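Local structure of 2-methyl-aconitate isomerase (Shewanella oneidensis, 5K87) at residues 203-207 and 216-220; 362-367 and 379-384; 48-52 and 394-398. The protein catalyses the isomerisation of 2-methyl-trans-aconitate to 2-methyl-cis-aconitate in the 2-methylcitrate cycle II, a route of propionate degradation. The protein carries 1 engineered substitution. All coordinates share one frame; numbering follows the deposited sequence. Where two conformers were deposited one is given.

Contact 2 lies nearest the chemistry: the side chain of Arg384 is about 3 Å from that of the substrate-binding Asn111 and about 7 Å from the bound malonate. Contact 1 follows a different hairpin, its centre about 23 Å from that of contact 2, with nearest atoms about 9 Å apart; its Met219 side chain is about 10 Å from that of substrate-binding Lys283. Contact 3 sits across the chain's centre from both, its centre about 42 Å from contact 1 and about 35 Å from contact 2, beside the second subunit. Strand 374-391 of contact 2 leads almost directly into strand 393-396 of contact 3.

Contact 1 of 3, residues 203-207 and 216-220; sequences LVDVL and NATMI
Asp205 and Ala217 form the hydrogen-bonded pair that ties the two strands of this hairpin together. Asp205 N reaches Ala217 O at 2.7 Å, and Ala217 N returns a bond to Asp205 O at 2.8 Å. Val206 and Asn216 follow as a non-hydrogen-bonded pair. The short segments run at 114° to one another, a strong twist for antiparallel neighbours.

Two side chains carry the polar contacts further. Thr218 OG1 donates to Leu203 O over 2.7 Å, in the carbonyl plane, and Leu340 N bonds to the same hydroxyl; with OG1 lying beside the backbone N (chi1 -72°), the hydroxyl sits where it can hold the chain just before strand 205-209. The Asp205 carboxylate is buried but well supplied. Its OD2 takes a hydrogen from a water at 2.7 Å, and that water accepts from Met219 N at 2.9 Å. Thr200 OG1 also bonds to OD2, while Asn202 ND2 bonds to OD1, so both oxygens are held.

Van der Waals contact lies on the same side of the hairpin. The Met219 chain bends at its thioether (chi3 -77°), bringing CE alongside Asp205, 3.5 Å from CB and as near to OD2, and the two side chains cross nearly at right angles. In one of its two conformers, Leu207 brings CD2 more loosely toward Ala217 CB, at 4.3 Å. On the other side, Val206 CG2 passes Asn216 OD1 at 4.0 Å.

Helix 249-266 lies against the Asp205 and Met219 side, with Ile258 meeting Leu207 and Arg265 touching both Asp205 and Met219. Strand 225-230 pairs with the far edge of strand 213-221, leaving strand 205-209 as the outer arm of the hairpin.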
ATOM      1  N   LEU A 203      -3.208  38.823   3.622  1.00 18.46           N
ATOM      2  CA  LEU A 203      -2.314  37.865   4.268  1.00 17.64           C
ATOM      3  C   LEU A 203      -3.108  36.897   5.127  1.00 17.84           C
ATOM      4  O   LEU A 203      -2.769  35.715   5.224  1.00 19.11           O
ATOM      5  CB  LEU A 203      -1.298  38.594   5.145  1.00 21.16           C
ATOM      6  CG  LEU A 203      -0.353  39.543   4.415  1.00 22.65           C
ATOM      7  CD1 LEU A 203       0.616  40.188   5.393  1.00 30.72           C
ATOM      8  CD2 LEU A 203       0.385  38.787   3.328  1.00 23.68           C
ATOM      9  N   VAL A 204      -4.145  37.414   5.778  0.64 17.67           N
ATOM     10  CA  VAL A 204      -5.060  36.604   6.564  0.64 21.25           C
ATOM     11  C   VAL A 204      -6.481  37.004   6.200  0.64 20.62           C
ATOM     12  O   VAL A 204      -6.745  38.151   5.835  0.64 22.85           O
ATOM     13  CB  VAL A 204      -4.842  36.771   8.087  0.64 19.67           C
ATOM     14  CG1 VAL A 204      -3.405  36.419   8.469  0.64 16.19           C
ATOM     15  CG2 VAL A 204      -5.198  38.180   8.539  0.64 25.41           C
ATOM     16  N   ASP A 205      -7.395  36.048   6.287  1.00 22.63           N
ATOM     17  CA  ASP A 205      -8.790  36.308   6.022  1.00 25.87           C
ATOM     18  C   ASP A 205      -9.609  35.653   7.105  1.00 26.14           C
ATOM     19  O   ASP A 205      -9.104  34.833   7.873  1.00 25.67           O
ATOM     20  CB  ASP A 205      -9.194  35.740   4.662  1.00 27.03           C
ATOM     21  CG  ASP A 205      -8.649  36.550   3.507  1.00 26.80           C
ATOM     22  OD1 ASP A 205      -9.223  37.620   3.213  1.00 29.89           O
ATOM     23  OD2 ASP A 205      -7.652  36.123   2.889  1.00 25.17           O
ATOM     24  N   VAL A 206     -10.873  36.041   7.185  1.00 26.64           N
ATOM     25  CA  VAL A 206     -11.811  35.325   8.025  1.00 31.04           C
ATOM     26  C   VAL A 206     -12.668  34.477   7.107  1.00 26.04           C
ATOM     27  O   VAL A 206     -13.430  34.996   6.293  1.00 30.00           O
ATOM     28  CB  VAL A 206     -12.690  36.267   8.857  1.00 30.18           C
ATOM     29  CG1 VAL A 206     -13.677  35.460   9.686  1.00 32.59           C
ATOM     30  CG2 VAL A 206     -11.825  37.130   9.760  1.00 35.53           C
ATOM     31  N   LEU A 207     -12.532  33.164   7.235  0.76 24.67           N
ATOM     32  CA  LEU A 207     -13.268  32.241   6.391  0.76 25.02           C
ATOM     33  C   LEU A 207     -14.609  31.914   7.040  0.76 25.43           C
ATOM     34  O   LEU A 207     -14.663  31.231   8.060  0.76 24.55           O
ATOM     35  CB  LEU A 207     -12.438  30.975   6.173  0.76 27.01           C
ATOM     36  CG  LEU A 207     -12.727  30.083   4.969  0.76 28.52           C
ATOM     37  CD1 LEU A 207     -12.887  30.892   3.685  0.76 25.41           C
ATOM     38  CD2 LEU A 207     -11.607  29.058   4.829  0.76 23.44           C
ATOM     39  N   ASN A 216     -10.021  32.030  10.978  1.00 27.26           N
ATOM     40  CA  ASN A 216      -8.926  32.801  10.410  1.00 23.85           C
ATOM     41  C   ASN A 216      -8.134  31.878   9.508  1.00 19.37           C
ATOM     42  O   ASN A 216      -7.882  30.729   9.860  1.00 22.25           O
ATOM     43  CB  ASN A 216      -8.019  33.385  11.491  1.00 27.25           C
ATOM     44  CG  ASN A 216      -8.516  34.720  12.006  1.00 34.21           C
ATOM     45  OD1 ASN A 216      -8.401  35.741  11.328  1.00 46.08           O
ATOM     46  ND2 ASN A 216      -9.065  34.720  13.209  1.00 38.87           N
ATOM     47  N   ALA A 217      -7.771  32.378   8.338  1.00 18.39           N
ATOM     48  CA  ALA A 217      -7.088  31.549   7.364  1.00 16.59           C
ATOM     49  C   ALA A 217      -6.118  32.365   6.544  1.00 18.22           C
ATOM     50  O   ALA A 217      -6.368  33.534   6.244  1.00 21.39           O
ATOM     51  CB  ALA A 217      -8.099  30.873   6.453  1.00 17.68           C
ATOM     52  N   THR A 218      -5.001  31.745   6.183  1.00 15.12           N
ATOM     53  CA  THR A 218      -4.156  32.283   5.137  1.00 14.39           C
ATOM     54  C   THR A 218      -4.322  31.408   3.909  1.00 15.72           C
ATOM     55  O   THR A 218      -4.150  30.189   3.972  1.00 14.96           O
ATOM     56  CB  THR A 218      -2.677  32.330   5.537  1.00 14.53           C
ATOM     57  OG1 THR A 218      -2.489  33.364   6.506  1.00 15.40           O
ATOM     58  CG2 THR A 218      -1.814  32.630   4.324  1.00 16.92           C
ATOM     59  N   MET A 219      -4.692  32.027   2.804  1.00 15.27           N
ATOM     60  CA  MET A 219      -4.860  31.331   1.543  1.00 15.54           C
ATOM     61  C   MET A 219      -3.765  31.787   0.603  1.00 16.34           C
ATOM     62  O   MET A 219      -3.697  32.959   0.220  1.00 17.17           O
ATOM     63  CB  MET A 219      -6.247  31.625   0.980  1.00 16.34           C
ATOM     64  CG  MET A 219      -7.340  30.897   1.755  1.00 17.56           C
ATOM     65  SD  MET A 219      -9.030  31.473   1.501  1.00 20.80           S
ATOM     66  CE  MET A 219      -9.013  32.962   2.495  1.00 23.04           C
ATOM     67  N   ILE A 220      -2.886  30.857   0.258  1.00 14.41           N
ATOM     68  CA  ILE A 220      -1.713  31.177  -0.535  1.00 15.43           C
ATOM     69  C   ILE A 220      -1.605  30.242  -1.730  1.00 15.18           C
ATOM     70  O   ILE A 220      -1.967  29.066  -1.650  1.00 16.87           O
ATOM     71  CB  ILE A 220      -0.438  31.118   0.340  1.00 15.90           C
ATOM     72  CG1 ILE A 220       0.764  31.710  -0.396  1.00 17.13           C
ATOM     73  CG2 ILE A 220      -0.161  29.696   0.826  1.00 16.50           C
ATOM     74  CD1 ILE A 220       1.981  31.890   0.489  1.00 18.26           C
TER
HETATM   75  O   HOH W   1      -5.266  34.874   3.032  1.00 19.13           O

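Contact 2 of 3, residues 362-367 and 379-384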
ATOM      1  N   LEU A 362      10.706  18.791   8.775  1.00 14.84           N
ATOM      2  CA  LEU A 362      11.130  19.108   7.418  1.00 14.35           C
ATOM      3  C   LEU A 362      11.542  20.571   7.400  1.00 13.50           C
ATOM      4  O   LEU A 362      10.788  21.437   7.849  1.00 14.00           O
ATOM      5  CB  LEU A 362       9.978  18.855   6.432  1.00 14.70           C
ATOM      6  CG  LEU A 362      10.237  18.803   4.924  1.00 16.71           C
ATOM      7  CD1 LEU A 362       9.072  18.091   4.243  1.00 16.90           C
ATOM      8  CD2 LEU A 362      10.447  20.174   4.305  1.00 17.38           C
ATOM      9  N   ARG A 363      12.742  20.845   6.902  1.00 14.33           N
ATOM     10  CA  ARG A 363      13.237  22.213   6.764  1.00 14.49           C
ATOM     11  C   ARG A 363      13.046  22.693   5.331  1.00 13.91           C
ATOM     12  O   ARG A 363      13.457  22.027   4.370  1.00 15.49           O
ATOM     13  CB  ARG A 363      14.723  22.289   7.123  1.00 17.53           C
ATOM     14  CG  ARG A 363      15.280  23.700   7.077  1.00 18.37           C
ATOM     15  CD  ARG A 363      16.782  23.709   7.314  1.00 28.82           C
ATOM     16  NE  ARG A 363      17.308  25.063   7.488  1.00 37.10           N
ATOM     17  CZ  ARG A 363      17.681  25.855   6.487  1.00 39.28           C
ATOM     18  NH1 ARG A 363      18.151  27.071   6.741  1.00 33.75           N
ATOM     19  NH2 ARG A 363      17.583  25.436   5.232  1.00 38.93           N
ATOM     20  N   VAL A 364      12.429  23.855   5.185  1.00 13.90           N
ATOM     21  CA  VAL A 364      12.224  24.469   3.886  1.00 14.13           C
ATOM     22  C   VAL A 364      12.673  25.922   3.972  1.00 16.19           C
ATOM     23  O   VAL A 364      12.376  26.617   4.949  1.00 16.45           O
ATOM     24  CB  VAL A 364      10.743  24.357   3.427  1.00 14.85           C
ATOM     25  CG1 VAL A 364       9.779  24.884   4.503  1.00 17.53           C
ATOM     26  CG2 VAL A 364      10.539  25.065   2.105  1.00 17.48           C
ATOM     27  N   GLY A 365      13.421  26.367   2.976  1.00 15.59           N
ATOM     28  CA  GLY A 365      13.850  27.755   2.925  1.00 17.63           C
ATOM     29  C   GLY A 365      13.136  28.473   1.804  1.00 18.88           C
ATOM     30  O   GLY A 365      12.962  27.911   0.732  1.00 21.20           O
ATOM     31  N   ALA A 366      12.702  29.705   2.043  1.00 19.32           N
ATOM     32  CA  ALA A 366      12.089  30.505   0.989  1.00 17.25           C
ATOM     33  C   ALA A 366      12.645  31.912   1.037  1.00 22.93           C
ATOM     34  O   ALA A 366      12.649  32.558   2.091  1.00 21.81           O
ATOM     35  CB  ALA A 366      10.584  30.530   1.122  1.00 18.19           C
ATOM     36  N   GLN A 367      13.115  32.374  -0.116  1.00 19.00           N
ATOM     37  CA  GLN A 367      13.787  33.661  -0.232  1.00 23.85           C
ATOM     38  C   GLN A 367      12.808  34.754  -0.660  1.00 20.12           C
ATOM     39  O   GLN A 367      12.483  34.876  -1.844  1.00 22.00           O
ATOM     40  CB  GLN A 367      14.932  33.539  -1.235  1.00 21.45           C
ATOM     41  CG  GLN A 367      15.760  34.795  -1.427  1.00 30.51           C
ATOM     42  CD  GLN A 367      16.825  34.620  -2.494  1.00 34.15           C
ATOM     43  OE1 GLN A 367      16.963  33.547  -3.084  1.00 31.67           O
ATOM     44  NE2 GLN A 367      17.589  35.680  -2.745  1.00 37.44           N
ATOM     45  N   LYS A 379      12.667  31.784  -4.737  1.00 14.63           N
ATOM     46  CA  LYS A 379      12.719  30.331  -4.768  1.00 15.12           C
ATOM     47  C   LYS A 379      12.418  29.780  -3.391  1.00 16.06           C
ATOM     48  O   LYS A 379      12.549  30.479  -2.376  1.00 16.58           O
ATOM     49  CB  LYS A 379      14.092  29.836  -5.230  1.00 17.76           C
ATOM     50  CG  LYS A 379      15.215  30.174  -4.269  1.00 21.03           C
ATOM     51  CD  LYS A 379      16.500  29.419  -4.601  1.00 26.04           C
ATOM     52  CE  LYS A 379      17.163  29.950  -5.857  1.00 32.21           C
ATOM     53  NZ  LYS A 379      18.481  29.289  -6.108  1.00 31.52           N
ATOM     54  N   ALA A 380      11.994  28.522  -3.371  1.00 14.44           N
ATOM     55  CA  ALA A 380      11.884  27.751  -2.144  1.00 14.22           C
ATOM     56  C   ALA A 380      12.725  26.497  -2.306  1.00 13.19           C
ATOM     57  O   ALA A 380      12.751  25.891  -3.382  1.00 15.86           O
ATOM     58  CB  ALA A 380      10.446  27.393  -1.864  1.00 15.13           C
ATOM     59  N   ILE A 381      13.428  26.112  -1.251  1.00 13.64           N
ATOM     60  CA  ILE A 381      14.360  24.995  -1.343  1.00 15.24           C
ATOM     61  C   ILE A 381      14.146  23.988  -0.229  1.00 14.35           C
ATOM     62  O   ILE A 381      13.717  24.337   0.877  1.00 15.74           O
ATOM     63  CB  ILE A 381      15.823  25.479  -1.306  1.00 16.54           C
ATOM     64  CG1 ILE A 381      16.184  26.009   0.075  1.00 20.51           C
ATOM     65  CG2 ILE A 381      16.067  26.553  -2.359  1.00 17.38           C
ATOM     66  CD1 ILE A 381      17.658  26.284   0.251  1.00 26.21           C
ATOM     67  N   MET A 382      14.408  22.721  -0.538  1.00 12.90           N
ATOM     68  CA  MET A 382      14.401  21.677   0.471  1.00 12.89           C
ATOM     69  C   MET A 382      15.239  20.522  -0.059  1.00 12.45           C
ATOM     70  O   MET A 382      15.564  20.474  -1.242  1.00 13.88           O
ATOM     71  CB  MET A 382      12.972  21.217   0.765  1.00 13.82           C
ATOM     72  CG  MET A 382      12.324  20.499  -0.403  1.00 13.84           C
ATOM     73  SD  MET A 382      10.596  20.036  -0.162  1.00 18.09           S
ATOM     74  CE  MET A 382       9.821  21.636  -0.304  1.00 17.82           C
ATOM     75  N   SER A 383      15.584  19.599   0.820  1.00 12.98           N
ATOM     76  CA  SER A 383      16.283  18.392   0.410  1.00 12.84           C
ATOM     77  C   SER A 383      15.370  17.189   0.515  1.00 13.31           C
ATOM     78  O   SER A 383      14.598  17.055   1.470  1.00 13.62           O
ATOM     79  CB  SER A 383      17.521  18.181   1.264  1.00 16.79           C
ATOM     80  OG  SER A 383      18.481  19.180   0.968  1.00 18.15           O
ATOM     81  N   ARG A 384      15.468  16.317  -0.481  1.00 12.97           N
ATOM     82  CA  ARG A 384      14.751  15.053  -0.483  1.00 12.26           C
ATOM     83  C   ARG A 384      15.765  13.963  -0.853  1.00 13.50           C
ATOM     84  O   ARG A 384      16.973  14.159  -0.683  1.00 12.77           O
ATOM     85  CB  ARG A 384      13.560  15.135  -1.453  1.00 12.96           C
ATOM     86  CG  ARG A 384      12.537  16.246  -1.133  1.00 13.14           C
ATOM     87  CD  ARG A 384      11.472  15.833  -0.108  1.00 13.88           C
ATOM     88  NE  ARG A 384      11.931  15.886   1.276  1.00 13.68           N
ATOM     89  CZ  ARG A 384      11.184  15.524   2.312  1.00 13.77           C
ATOM     90  NH1 ARG A 384      11.654  15.625   3.544  1.00 15.07           N
ATOM     91  NH2 ARG A 384       9.964  15.038   2.116  1.00 14.21           N
TER
HETATM   92  O   HOH W   2      15.245  20.211   3.573  1.00 20.50           O
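Strands 362-367 and 379-384 run antiparallel at 160°, paired through Gly365 N to Ile381 O at 2.9 Å, the reciprocal Ile381 N to Gly365 O, and Gln367 N to Lys379 O. The ladder gives way at the Leu362 end, where a water donates to Arg363 O at 2.7 Å and accepts from Ser383 N, bridging the strands in place of a direct bond.

At that end Leu362 CD1 lies over one face of the Arg384 guanidinium, 3.6 Å from NH1. Arg384 reaches it by folding back, with bends at chi2 (-85°) and chi3 (80°). The fold is fixed by NE, which bonds to Ser383 O at 2.9 Å in the guanidinium plane, while NH2 bonds to Asn111 OD1. Further along, Val364 CG2 meets Met382 CE at 4.3 Å, and Ala366 CB faces Ala380 CB. Ile381 CG1 takes the crowded position between backbone N and carbonyl carbon and leans over Gly365, whose lack of a side chain leaves room for it, 3.8 Å from Gly365 O.

This is a long beta hairpin, with strand 352-357 continuing it beyond one arm and strand 179-184 beyond the other. Leu362, Ala380 and Met382 pack on helix 324-334, consistent with the helix-filled beta barrels of the diaminopimelate epimerase clan. The bond from Arg384 to Asn111, a substrate-binding residue, probably helps to position it beside the site.

Contact 3 of 3, residues 48-52 and 394-398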
ATOM      1  N   LEU A  48      -5.225   4.015 -18.990  1.00 12.13           N
ATOM      2  CA  LEU A  48      -4.020   3.218 -18.796  1.00 11.96           C
ATOM      3  C   LEU A  48      -3.484   3.408 -17.384  1.00 11.26           C
ATOM      4  O   LEU A  48      -3.207   2.439 -16.674  1.00 11.44           O
ATOM      5  CB  LEU A  48      -2.948   3.613 -19.810  1.00 12.82           C
ATOM      6  CG  LEU A  48      -1.570   2.994 -19.580  1.00 12.90           C
ATOM      7  CD1 LEU A  48      -1.644   1.488 -19.690  1.00 15.10           C
ATOM      8  CD2 LEU A  48      -0.579   3.571 -20.573  1.00 15.19           C
ATOM      9  N   LEU A  49      -3.367   4.660 -16.960  1.00 10.51           N
ATOM     10  CA  LEU A  49      -2.791   4.957 -15.656  1.00 11.10           C
ATOM     11  C   LEU A  49      -3.681   4.439 -14.533  1.00 10.32           C
ATOM     12  O   LEU A  49      -3.193   3.920 -13.531  1.00 11.27           O
ATOM     13  CB  LEU A  49      -2.547   6.454 -15.508  1.00 11.92           C
ATOM     14  CG  LEU A  49      -1.524   7.016 -16.498  1.00 15.89           C
ATOM     15  CD1 LEU A  49      -1.371   8.505 -16.348  1.00 16.99           C
ATOM     16  CD2 LEU A  49      -0.198   6.347 -16.301  1.00 17.14           C
ATOM     17  N   LEU A  50      -4.993   4.588 -14.687  1.00 10.99           N
ATOM     18  CA  LEU A  50      -5.924   4.025 -13.717  1.00 11.58           C
ATOM     19  C   LEU A  50      -5.710   2.526 -13.551  1.00 10.63           C
ATOM     20  O   LEU A  50      -5.630   2.020 -12.419  1.00 10.78           O
ATOM     21  CB  LEU A  50      -7.369   4.313 -14.136  1.00 11.86           C
ATOM     22  CG  LEU A  50      -7.860   5.739 -13.875  1.00 12.49           C
ATOM     23  CD1 LEU A  50      -9.070   6.043 -14.754  1.00 14.04           C
ATOM     24  CD2 LEU A  50      -8.224   5.928 -12.412  1.00 13.44           C
ATOM     25  N   ARG A  51      -5.590   1.810 -14.656  1.00 10.79           N
ATOM     26  CA  ARG A  51      -5.457   0.369 -14.584  0.65 11.88           C
ATOM     27  C   ARG A  51      -4.099  -0.046 -14.031  1.00 11.43           C
ATOM     28  O   ARG A  51      -4.002  -1.027 -13.303  1.00 11.27           O
ATOM     29  CB  ARG A  51      -5.695  -0.243 -15.962  0.65 13.44           C
ATOM     30  CG  ARG A  51      -5.957  -1.727 -15.928  0.65 16.85           C
ATOM     31  CD  ARG A  51      -7.209  -2.059 -15.126  0.65 17.78           C
ATOM     32  NE  ARG A  51      -7.302  -3.496 -14.922  0.65 19.57           N
ATOM     33  CZ  ARG A  51      -6.653  -4.148 -13.966  0.65 16.50           C
ATOM     34  NH1 ARG A  51      -5.878  -3.481 -13.111  0.65 15.74           N
ATOM     35  NH2 ARG A  51      -6.794  -5.457 -13.852  0.65 16.44           N
ATOM     36  N   VAL A  52      -3.049   0.696 -14.372  1.00 10.22           N
ATOM     37  CA  VAL A  52      -1.728   0.394 -13.809  1.00 10.81           C
ATOM     38  C   VAL A  52      -1.772   0.485 -12.279  1.00 10.69           C
ATOM     39  O   VAL A  52      -1.244  -0.369 -11.572  1.00 11.38           O
ATOM     40  CB  VAL A  52      -0.637   1.329 -14.362  1.00 10.29           C
ATOM     41  CG1 VAL A  52       0.653   1.195 -13.558  1.00 12.17           C
ATOM     42  CG2 VAL A  52      -0.387   1.041 -15.845  1.00 12.03           C
ATOM     43  N   VAL A 394       5.293  -2.736 -16.542  1.00 11.64           N
ATOM     44  CA  VAL A 394       3.988  -2.963 -15.927  1.00 11.82           C
ATOM     45  C   VAL A 394       3.053  -3.568 -16.965  1.00 11.73           C
ATOM     46  O   VAL A 394       3.250  -3.407 -18.177  1.00 12.94           O
ATOM     47  CB  VAL A 394       3.371  -1.671 -15.333  1.00 10.67           C
ATOM     48  CG1 VAL A 394       4.194  -1.182 -14.158  1.00 12.33           C
ATOM     49  CG2 VAL A 394       3.225  -0.584 -16.396  1.00 11.42           C
ATOM     50  N   ARG A 395       2.040  -4.280 -16.481  1.00 12.04           N
ATOM     51  CA  ARG A 395       1.064  -4.911 -17.354  1.00 11.91           C
ATOM     52  C   ARG A 395      -0.344  -4.470 -17.034  1.00 12.28           C
ATOM     53  O   ARG A 395      -0.693  -4.291 -15.864  1.00 12.81           O
ATOM     54  CB  ARG A 395       1.110  -6.430 -17.226  1.00 12.95           C
ATOM     55  CG  ARG A 395       2.418  -7.058 -17.594  1.00 13.91           C
ATOM     56  CD  ARG A 395       2.210  -8.538 -17.833  1.00 13.11           C
ATOM     57  NE  ARG A 395       3.480  -9.248 -17.909  1.00 15.56           N
ATOM     58  CZ  ARG A 395       3.593 -10.569 -17.980  1.00 14.37           C
ATOM     59  NH1 ARG A 395       2.515 -11.331 -18.015  1.00 14.42           N
ATOM     60  NH2 ARG A 395       4.793 -11.128 -18.024  1.00 18.58           N
ATOM     61  N   VAL A 396      -1.156  -4.328 -18.074  1.00 12.06           N
ATOM     62  CA  VAL A 396      -2.600  -4.138 -17.920  1.00 12.78           C
ATOM     63  C   VAL A 396      -3.303  -4.903 -19.023  1.00 12.70           C
ATOM     64  O   VAL A 396      -2.710  -5.164 -20.064  1.00 13.06           O
ATOM     65  CB  VAL A 396      -3.038  -2.646 -17.998  1.00 13.81           C
ATOM     66  CG1 VAL A 396      -2.445  -1.845 -16.849  1.00 13.99           C
ATOM     67  CG2 VAL A 396      -2.675  -2.030 -19.340  1.00 15.28           C
ATOM     68  N   PRO A 397      -4.571  -5.269 -18.807  1.00 13.38           N
ATOM     69  CA  PRO A 397      -5.322  -5.862 -19.917  1.00 13.24           C
ATOM     70  C   PRO A 397      -5.373  -4.907 -21.112  1.00 15.80           C
ATOM     71  O   PRO A 397      -5.291  -3.681 -20.955  1.00 16.98           O
ATOM     72  CB  PRO A 397      -6.711  -6.098 -19.309  1.00 16.23           C
ATOM     73  CG  PRO A 397      -6.436  -6.268 -17.837  1.00 15.58           C
ATOM     74  CD  PRO A 397      -5.339  -5.272 -17.552  1.00 13.14           C
ATOM     75  N   LYS A 398      -5.491  -5.477 -22.306  0.91 16.14           N
ATOM     76  CA  LYS A 398      -5.420  -4.702 -23.533  0.91 20.69           C
ATOM     77  C   LYS A 398      -6.555  -3.692 -23.549  0.91 23.82           C
ATOM     78  O   LYS A 398      -7.702  -4.058 -23.307  0.91 24.20           O
ATOM     79  CB  LYS A 398      -5.503  -5.636 -24.740  0.91 22.26           C
ATOM     80  CG  LYS A 398      -5.311  -4.947 -26.081  0.91 29.07           C
ATOM     81  CD  LYS A 398      -5.519  -5.925 -27.230  0.91 32.89           C
ATOM     82  CE  LYS A 398      -5.433  -5.218 -28.576  0.91 39.07           C
ATOM     83  NZ  LYS A 398      -5.842  -6.101 -29.702  0.91 46.84           N
TER
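Val52 N gives its hydrogen to Leu48 O at 2.9 Å, an ordinary turn of helix, and Val396 CG1 from the C-terminal strand rests against that same nitrogen at 3.6 Å. Beyond this the contact between helix and strand is made of side chains, and Val396 is its centre. Its two methyls part ways: CG2 meets Leu48 CD1 at 3.7 Å, nearly at right angles, while CG1 reaches Val52 CG2 at 3.7 Å and Arg51 CG at 3.6 Å. Three residues from little more than one turn of the helix thus pack against this valine. Val394, two residues back and also pointing toward the helix, adds a looser touch between its CG2 and Val52 CG2, at 4.0 Å. The intervening Arg395 points away, as strand alternation demands.

Arg51 brings both an aliphatic and a charged part. In the conformer described here, one of two modelled, CG is anti to the backbone N (chi1 -164°) and the chain bends at chi2, so that it slides alongside Val396, and the guanidinium comes to lie with one face over Pro397 CD, which is 3.7 Å from Arg51 NE. The polar end is tied to Asp64 O through NH1.

The helix axis crosses the strand at 107° and passes 8.4 Å from it, so the helix lies across the strand on one face of the sheet. On the same chain, strand 12-21 pairs with strand 393-396, Val394 with Val14 and Val396 with Ile12. The second subunit continues the sheet: a strand of that chain forms an antiparallel ladder with Val394, and Arg395 makes salt bridges to Glu163 and Glu391 of the second subunit, which places this helix-strand contact at the dimer interface.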